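Local coordinates for DUF4848 domain-containing protein (PDB 4LB8) that is of unknown function but belongs to the DUF4848 family, is probably an exported, membrane-attached lipoprotein and forms a two-fold dimer in the crystal, at the interface of chains A and B. Residues are numbered along the deposited sequence; one frame, centred on the assembly and turned at random. Chains: chain A/B, Uncharacterized protein.

Contact 1: the interface of chains A and B. Residues chain A 163, 165, 167-168; chain B 156, 158-160.
A:Asp165 faces B:Ser158, and A:Ser167 faces B:Thr156, where a loop of chain B meets strand 161-163 and the loop after it in chain A, near the middle of the two-fold dimer of this DUF4848 protein. The tight part is a cluster of hydroxyls around one carboxylate. B:Ser158 OG donates to A:Asp165 OD2 at 2.8 Å, on the syn lone pair of that oxygen. The other carboxylate oxygen, OD1, turns back to its own chain. A:Asp165 OD1 accepts from A:Ser167 OG at 2.6 Å, on the syn side and 24° out of the carboxylate plane. The amide A:Ser167 N reaches the same face of OD1, from well above the plane. These two bonds probably restrict rotation of the carboxylate. A:Ser167 OG lies between the backbone N and the carbonyl carbon (chi1 79°), which turns it to both OD1 and chain B. A:Ser167 OG pairs with B:Thr156 OG1 at 2.7 Å and, more distantly, with B:Ser158 OG at 3.2 Å. The direction of these two hydroxyl bonds is not settled, and B:Thr156 is poorly ordered. An alanine in place of A:Asp165 would probably leave B:Ser158 OG without its carboxylate acceptor and the A:Ser167 hydroxyl freer to turn.

The looser side, where a water takes part, follows the B:Thr159 and B:Arg160 backbone. Water 1 links A:Asp165 OD2 to B:Thr159 O. B:Arg160 N donates to A:Val163 O at 2.9 Å, with a bent N-H (138° at H). Carbon contacts are sparse here. A:Asp165 CB meets B:Arg160 CB at 3.8 Å. The arginine chain runs extended alongside A:Val163, with B:Arg160 CD 4.1 Å from A:Val163 CG1.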
ATOM      1  N   VAL A 163      -0.015  -2.677  -3.196  1.00 32.64           N
ATOM      2  CA  VAL A 163       0.441  -3.539  -4.269  1.00 32.49           C
ATOM      3  C   VAL A 163       1.735  -4.181  -3.786  1.00 38.69           C
ATOM      4  O   VAL A 163       2.600  -3.468  -3.265  1.00 39.74           O
ATOM      5  CB  VAL A 163       0.599  -2.740  -5.594  1.00 35.63           C
ATOM      6  CG1 VAL A 163       1.097  -3.617  -6.736  1.00 35.76           C
ATOM      7  CG2 VAL A 163      -0.701  -2.047  -5.981  1.00 35.21           C
ATOM      8  N   ASP A 165       5.420  -6.137  -3.768  1.00 34.23           N
ATOM      9  CA  ASP A 165       6.656  -6.039  -4.559  1.00 35.23           C
ATOM     10  C   ASP A 165       7.404  -7.372  -4.520  1.00 39.25           C
ATOM     11  O   ASP A 165       6.978  -8.277  -3.810  1.00 39.35           O
ATOM     12  CB  ASP A 165       7.550  -4.879  -4.070  1.00 38.30           C
ATOM     13  CG  ASP A 165       8.080  -4.943  -2.650  1.00 53.03           C
ATOM     14  OD1 ASP A 165       7.846  -5.979  -1.963  1.00 54.44           O
ATOM     15  OD2 ASP A 165       8.707  -3.954  -2.212  1.00 58.09           O
ATOM     16  N   SER A 167       9.652  -8.526  -2.847  1.00 38.11           N
ATOM     17  CA  SER A 167      10.069  -8.992  -1.514  1.00 38.82           C
ATOM     18  C   SER A 167       8.958  -9.868  -0.903  1.00 44.80           C
ATOM     19  O   SER A 167       9.178 -10.545   0.112  1.00 45.95           O
ATOM     20  CB  SER A 167      10.409  -7.814  -0.602  1.00 39.79           C
ATOM     21  OG  SER A 167       9.240  -7.207  -0.080  1.00 46.21           O
ATOM     22  N   SER A 168       7.752  -9.823  -1.513  1.00 40.29           N
ATOM     23  CA  SER A 168       6.655 -10.686  -1.106  1.00 39.71           C
ATOM     24  C   SER A 168       6.935 -12.069  -1.680  1.00 40.91           C
ATOM     25  O   SER A 168       7.224 -12.176  -2.863  1.00 39.22           O
ATOM     26  CB  SER A 168       5.320 -10.140  -1.583  1.00 42.80           C
ATOM     27  OG  SER A 168       4.312 -11.029  -1.138  1.00 54.29           O
TER
ATOM     28  N   THR B 156       8.297  -9.107   5.125  1.00 85.55           N
ATOM     29  CA  THR B 156       8.438  -7.762   4.552  1.00 83.47           C
ATOM     30  C   THR B 156       7.432  -6.739   5.129  1.00 81.46           C
ATOM     31  O   THR B 156       6.344  -7.085   5.602  1.00 80.70           O
ATOM     32  CB  THR B 156       8.390  -7.779   2.998  1.00 90.44           C
ATOM     33  OG1 THR B 156       8.989  -6.571   2.522  1.00 94.02           O
ATOM     34  CG2 THR B 156       6.970  -7.911   2.416  1.00 82.94           C
ATOM     35  N   SER B 158       7.848  -3.610   3.252  1.00 59.84           N
ATOM     36  CA  SER B 158       7.894  -2.906   1.976  1.00 56.64           C
ATOM     37  C   SER B 158       6.860  -3.417   0.982  1.00 54.85           C
ATOM     38  O   SER B 158       6.600  -4.614   0.888  1.00 54.25           O
ATOM     39  CB  SER B 158       9.288  -2.977   1.353  1.00 57.85           C
ATOM     40  OG  SER B 158       9.497  -4.098   0.511  1.00 58.39           O
ATOM     41  N   THR B 159       6.287  -2.467   0.240  1.00 46.77           N
ATOM     42  CA  THR B 159       5.333  -2.696  -0.826  1.00 44.71           C
ATOM     43  C   THR B 159       5.829  -1.956  -2.085  1.00 45.39           C
ATOM     44  O   THR B 159       6.706  -1.086  -1.997  1.00 43.86           O
ATOM     45  CB  THR B 159       3.909  -2.259  -0.408  1.00 45.57           C
ATOM     46  OG1 THR B 159       3.906  -0.887  -0.032  1.00 46.53           O
ATOM     47  CG2 THR B 159       3.331  -3.093   0.714  1.00 39.68           C
ATOM     48  N   ARG B 160       5.283  -2.327  -3.251  1.00 39.58           N
ATOM     49  CA  ARG B 160       5.546  -1.659  -4.532  1.00 38.14           C
ATOM     50  C   ARG B 160       4.814  -0.329  -4.561  1.00 39.89           C
ATOM     51  O   ARG B 160       5.301   0.658  -5.088  1.00 37.13           O
ATOM     52  CB  ARG B 160       5.037  -2.546  -5.680  1.00 35.05           C
ATOM     53  CG  ARG B 160       5.425  -2.050  -7.044  1.00 37.36           C
ATOM     54  CD  ARG B 160       4.978  -3.035  -8.066  1.00 38.48           C
ATOM     55  NE  ARG B 160       4.943  -2.467  -9.409  1.00 45.74           N
ATOM     56  CZ  ARG B 160       5.981  -2.411 -10.233  1.00 52.17           C
ATOM     57  NH1 ARG B 160       7.164  -2.876  -9.854  1.00 36.41           N
ATOM     58  NH2 ARG B 160       5.843  -1.894 -11.444  1.00 39.25           N
TER
HETATM   59  O   HOH W   1       9.692  -1.547  -3.002  1.00 51.40           O

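Contact 2: the interface of chains A and B. Residues chain A 40-41, 44-45, 122, 125; chain B 225, 256-258.
A:Ser44 holds OG between its backbone N and carbonyl carbon (chi1 76°), turned to the backbone of B:Val258. B:Lys257 bends at chi2 (-93°) and again at chi4, which brings its amine to the A:Ser44 carbonyl. The contact sets the end of helix 33-44 and the 3-10 helix 121-125 of one DUF4848 chain against strand 254-262 of the other.

A:Ser44 is met at two points. The hydroxyl A:Ser44 OG accepts from B:Val258 N at 3.3 Å, a long but fairly straight bond. Water 2 also binds this OG and links it to B:Val258 O. The hydroxyl hydrogen may be shared weakly with A:Leu40 O and A:Leu41 O of its own helix. At the carbonyl, B:Lys257 NZ donates to A:Ser44 O at 2.8 Å, in the carbonyl plane and on a lone pair. This carbonyl belongs to the last helical residue, so the helix dipole would probably favour the lysine charge there.

B:Thr256 OG1 sits over one face of the A:Tyr125 ring, above CZ and CE2 at the hydroxyl end. The two side chains slide past each other in opposite directions. The phenol hydroxyl A:Tyr125 OH donates to the backbone B:Thr256 O at 2.6 Å, tilted 24° from the carbonyl plane. B:Thr256 OG1 lies 3.2 Å from A:Tyr125 OH, where a further hydrogen bond would be possible but poorly directed. B:Thr256 CB packs 3.8 Å from A:Ala122 CA, and the A:Ala122 methyl faces the B:Lys257 backbone carbonyl.

Carbon packing fills the other flank. The B:Val258 and A:Leu40 side chains cross obliquely, with B:Val258 CG2 3.5 Å from A:Leu40 CG. The CG2 methyl also lies beside A:Ser44 OG, covering one side of the hydroxyl. Further along, A:Leu41 CD1 touches B:Ala225 CB at 3.8 Å, which brings strand 222-226 into the contact.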
ATOM      1  N   LEU A  40       6.575  34.856   8.555  1.00 39.45           N
ATOM      2  CA  LEU A  40       6.420  33.449   8.186  1.00 37.84           C
ATOM      3  C   LEU A  40       5.520  33.336   6.903  1.00 43.81           C
ATOM      4  O   LEU A  40       5.913  32.668   5.926  1.00 44.75           O
ATOM      5  CB  LEU A  40       5.842  32.665   9.396  1.00 35.87           C
ATOM      6  CG  LEU A  40       5.740  31.118   9.321  1.00 36.48           C
ATOM      7  CD1 LEU A  40       7.104  30.444   9.354  1.00 34.08           C
ATOM      8  CD2 LEU A  40       4.871  30.598  10.445  1.00 35.84           C
ATOM      9  N   LEU A  41       4.371  34.060   6.888  1.00 38.06           N
ATOM     10  CA  LEU A  41       3.420  34.103   5.776  1.00 37.34           C
ATOM     11  C   LEU A  41       4.071  34.670   4.520  1.00 44.67           C
ATOM     12  O   LEU A  41       4.005  34.033   3.466  1.00 45.86           O
ATOM     13  CB  LEU A  41       2.172  34.943   6.148  1.00 36.97           C
ATOM     14  CG  LEU A  41       1.121  35.117   5.026  1.00 39.05           C
ATOM     15  CD1 LEU A  41       0.449  33.770   4.696  1.00 36.88           C
ATOM     16  CD2 LEU A  41       0.092  36.136   5.421  1.00 35.93           C
ATOM     17  N   SER A  44       7.096  32.252   3.532  1.00 42.65           N
ATOM     18  CA  SER A  44       6.645  30.950   3.012  1.00 43.69           C
ATOM     19  C   SER A  44       5.906  31.052   1.668  1.00 50.55           C
ATOM     20  O   SER A  44       5.803  30.033   0.999  1.00 51.40           O
ATOM     21  CB  SER A  44       5.789  30.191   4.022  1.00 47.88           C
ATOM     22  OG  SER A  44       4.477  30.710   4.127  1.00 60.90           O
ATOM     23  N   ALA A  45       5.471  32.268   1.239  1.00 48.56           N
ATOM     24  CA  ALA A  45       4.724  32.483  -0.016  1.00 48.84           C
ATOM     25  C   ALA A  45       5.616  32.795  -1.224  1.00 54.07           C
ATOM     26  O   ALA A  45       5.158  32.754  -2.382  1.00 55.24           O
ATOM     27  CB  ALA A  45       3.722  33.589   0.169  1.00 49.85           C
ATOM     28  N   ALA A 122       7.243  25.007   8.434  1.00 37.23           N
ATOM     29  CA  ALA A 122       7.554  26.299   7.799  1.00 36.64           C
ATOM     30  C   ALA A 122       8.538  27.121   8.645  1.00 39.27           C
ATOM     31  O   ALA A 122       9.206  27.972   8.101  1.00 38.38           O
ATOM     32  CB  ALA A 122       6.288  27.086   7.507  1.00 36.91           C
ATOM     33  N   TYR A 125      12.619  28.174   7.767  1.00 39.88           N
ATOM     34  CA  TYR A 125      13.107  29.435   7.223  1.00 39.61           C
ATOM     35  C   TYR A 125      13.811  30.287   8.279  1.00 44.49           C
ATOM     36  O   TYR A 125      14.688  31.063   7.927  1.00 44.87           O
ATOM     37  CB  TYR A 125      11.937  30.253   6.634  1.00 39.65           C
ATOM     38  CG  TYR A 125      11.187  29.543   5.529  1.00 40.45           C
ATOM     39  CD1 TYR A 125      11.822  29.190   4.344  1.00 42.71           C
ATOM     40  CD2 TYR A 125       9.825  29.290   5.637  1.00 40.65           C
ATOM     41  CE1 TYR A 125      11.148  28.495   3.345  1.00 44.10           C
ATOM     42  CE2 TYR A 125       9.129  28.633   4.626  1.00 41.51           C
ATOM     43  CZ  TYR A 125       9.796  28.232   3.482  1.00 50.50           C
ATOM     44  OH  TYR A 125       9.121  27.580   2.483  1.00 54.29           O
TER
ATOM     45  N   ALA B 225      -4.075  30.356   3.191  1.00 37.07           N
ATOM     46  CA  ALA B 225      -2.960  31.278   2.995  1.00 37.43           C
ATOM     47  C   ALA B 225      -2.663  31.318   1.511  1.00 43.12           C
ATOM     48  O   ALA B 225      -1.833  30.559   1.012  1.00 42.41           O
ATOM     49  CB  ALA B 225      -1.750  30.836   3.801  1.00 37.84           C
ATOM     50  N   THR B 256       7.897  23.786   2.266  1.00 35.60           N
ATOM     51  CA  THR B 256       7.194  24.089   3.519  1.00 34.73           C
ATOM     52  C   THR B 256       6.402  25.373   3.329  1.00 41.12           C
ATOM     53  O   THR B 256       6.886  26.338   2.735  1.00 40.82           O
ATOM     54  CB  THR B 256       8.111  24.122   4.725  1.00 39.52           C
ATOM     55  OG1 THR B 256       8.982  25.251   4.645  1.00 41.40           O
ATOM     56  CG2 THR B 256       8.877  22.811   4.922  1.00 34.54           C
ATOM     57  N   LYS B 257       5.155  25.355   3.773  1.00 39.58           N
ATOM     58  CA  LYS B 257       4.247  26.487   3.601  1.00 39.48           C
ATOM     59  C   LYS B 257       3.347  26.710   4.803  1.00 43.24           C
ATOM     60  O   LYS B 257       2.955  25.769   5.474  1.00 44.12           O
ATOM     61  CB  LYS B 257       3.320  26.218   2.376  1.00 41.10           C
ATOM     62  CG  LYS B 257       3.948  26.322   0.993  1.00 49.84           C
ATOM     63  CD  LYS B 257       3.782  27.720   0.390  1.00 56.38           C
ATOM     64  CE  LYS B 257       4.231  27.757  -1.048  1.00 68.38           C
ATOM     65  NZ  LYS B 257       4.851  29.056  -1.424  1.00 77.13           N
ATOM     66  N   VAL B 258       2.964  27.949   5.024  1.00 40.40           N
ATOM     67  CA  VAL B 258       1.878  28.315   5.913  1.00 39.25           C
ATOM     68  C   VAL B 258       0.682  27.931   5.055  1.00 42.13           C
ATOM     69  O   VAL B 258       0.541  28.458   3.943  1.00 40.85           O
ATOM     70  CB  VAL B 258       1.895  29.819   6.308  1.00 42.45           C
ATOM     71  CG1 VAL B 258       0.588  30.221   6.986  1.00 42.58           C
ATOM     72  CG2 VAL B 258       3.075  30.142   7.195  1.00 42.19           C
TER
HETATM   73  O   HOH W   2       2.496  30.334   2.538  1.00 38.35           O

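Contact 1 and contact 2 lie about 36 Å apart, measured between the centres of their C-alpha atoms, and share no residues. Contact 1 joins mainly loop residues beside strand 161-163, near the dimer centre. Contact 2 sets helical elements of chain A on strands of chain B, farther out. Two-fold symmetry gives each a twin with the chains exchanged. Each chain therefore grips its partner at well-separated places, which would resist rocking about the centre. Two well-separated contacts and their twins would be consistent with a real dimer, but the crystal alone does not show that it forms in the cell.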